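Local coordinates for ESAT-6/WXG100 secretion system protein (Streptococcus gallolyticus, PDB 7JQE) that forms part of the bacterial type VIIb secretion system as its subunit EsaA, whose extracellular region probably contributes to toxin export, at residues Thr194-Ala197 with Ser198-Ser202. Sequence-based numbering, arbitrary orientation.
With EDO (1,2-ethanediol), chain X.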
loop_
_atom_site.group_PDB
_atom_site.type_symbol
_atom_site.label_atom_id
_atom_site.label_comp_id
_atom_site.label_asym_id
_atom_site.label_seq_id
_atom_site.Cartn_x
_atom_site.Cartn_y
_atom_site.Cartn_z
ATOM N N THR A 194 -5.049 -9.205 8.247
ATOM C CA THR A 194 -4.336 -9.416 9.503
ATOM C C THR A 194 -3.195 -8.416 9.664
ATOM O O THR A 194 -2.982 -7.874 10.756
ATOM C CB THR A 194 -3.813 -10.851 9.573
ATOM O OG1 THR A 194 -4.918 -11.754 9.701
ATOM C CG2 THR A 194 -2.886 -11.030 10.761
ATOM N N GLU A 195 -2.453 -8.154 8.586
ATOM C CA GLU A 195 -1.364 -7.182 8.655
ATOM C C GLU A 195 -1.901 -5.771 8.868
ATOM O O GLU A 195 -1.383 -5.016 9.699
ATOM C CB GLU A 195 -0.520 -7.249 7.383
ATOM C CG GLU A 195 0.488 -6.110 7.251
ATOM C CD GLU A 195 1.421 -6.018 8.441
ATOM O OE1 GLU A 195 1.469 -6.986 9.230
ATOM O OE2 GLU A 195 2.103 -4.978 8.591
ATOM N N ILE A 196 -2.941 -5.400 8.123
ATOM C CA ILE A 196 -3.546 -4.078 8.269
ATOM C C ILE A 196 -4.004 -3.855 9.707
ATOM O O ILE A 196 -3.721 -2.813 10.313
ATOM C CB ILE A 196 -4.708 -3.919 7.272
ATOM C CG1 ILE A 196 -4.197 -4.053 5.837
ATOM C CG2 ILE A 196 -5.411 -2.593 7.464
ATOM C CD1 ILE A 196 -5.294 -4.041 4.803
ATOM N N ALA A 197 -4.724 -4.826 10.275
ATOM C CA ALA A 197 -5.210 -4.669 11.642
ATOM C C ALA A 197 -4.062 -4.531 12.631
ATOM O O ALA A 197 -4.185 -3.812 13.628
ATOM C CB ALA A 197 -6.104 -5.847 12.032
ATOM N N SER A 198 -2.945 -5.216 12.382
ATOM C CA SER A 198 -1.780 -5.071 13.243
ATOM C C SER A 198 -1.284 -3.631 13.234
ATOM O O SER A 198 -1.077 -3.024 14.291
ATOM C CB SER A 198 -0.678 -6.027 12.793
ATOM O OG SER A 198 0.520 -5.797 13.511
ATOM N N LEU A 199 -1.100 -3.065 12.039
ATOM C CA LEU A 199 -0.696 -1.669 11.924
ATOM C C LEU A 199 -1.684 -0.745 12.626
ATOM O O LEU A 199 -1.289 0.168 13.359
ATOM C CB LEU A 199 -0.567 -1.288 10.450
ATOM C CG LEU A 199 0.722 -1.684 9.734
ATOM C CD1 LEU A 199 0.571 -1.471 8.237
ATOM C CD2 LEU A 199 1.890 -0.869 10.275
HETATM N N MSE A 200 -2.975 -0.962 12.407
HETATM C CA MSE A 200 -3.996 -0.057 12.922
HETATM C C MSE A 200 -4.173 -0.177 14.431
HETATM O O MSE A 200 -4.793 0.686 15.052
HETATM C CB MSE A 200 -5.333 -0.307 12.218
HETATM C CG MSE A 200 -5.298 0.008 10.725
HETATM SE SE MSE A 200 -7.024 -0.104 9.816
HETATM C CE MSE A 200 -8.088 1.063 10.958
ATOM N N GLY A 201 -3.622 -1.242 15.019
ATOM C CA GLY A 201 -3.776 -1.446 16.451
ATOM C C GLY A 201 -3.154 -0.346 17.292
ATOM O O GLY A 201 -3.546 -0.143 18.444
ATOM N N SER A 202 -2.178 0.375 16.739
ATOM C CA SER A 202 -1.510 1.460 17.449
ATOM C C SER A 202 -1.734 2.803 16.761
ATOM O O SER A 202 -0.927 3.725 16.902
ATOM C CB SER A 202 -0.017 1.172 17.587
ATOM O OG SER A 202 0.616 1.182 16.324
HETATM C C1 EDO X . 4.958 -6.355 11.239
HETATM O O1 EDO X . 4.209 -5.221 10.777
HETATM C C2 EDO X . 4.028 -7.553 11.424
HETATM O O2 EDO X . 4.787 -8.708 11.806
#
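The carboxylate of E195 is the one flat side-chain group here, and one of its faces is turned toward the next turn of the same helix, where L199 and S198 lie. L199 meets it obliquely near OE2, with CG 3.8 Å from that oxygen and CD1 reaching the same atom, while CB of S198 stays more loosely on the OE1 side. Beyond the two oxygens sits an ethanediol, probably a crystallisation additive: its O1 donates a hydrogen bond to E195 OE2 (3.0 Å), and its C2 is 3.4 Å from E195 OE1. The glutamate gets there because its chain, extended at chi1 (170°), bends at chi2 (56°) and folds forward along the helix. E195 and L199 lie together on M422 of helix 396-427, where L199 also touches T418; E195 meets T433 of the second subunit as well.

A different side of the helix carries I196 and M200, a selenomethionine, whose side chains leave the helix in step and run alongside each other. CG2 of I196 touches SE of M200 at 3.8 Å, and the chain of M200 starts close above the backbone, its CG 3.3 Å from O of I196. This pair packs against helix 225-244, both residues on Y241 and M200 also on L238.

Successive i to i+4 backbone bonds set this spacing: S198 N to T194 O, L199 N to E195 O (3.1 Å, nearly linear at 169°) and M200 N to I196 O (2.9 Å). Helix 191-200 is amphipathic in this last part, with I196 and M200 buried and T194 and S198 exposed. The E195 carboxylate has apolar carbon over part of one face but polar company at its oxygens, consistent with a charged group that remains accessible to small polar molecules.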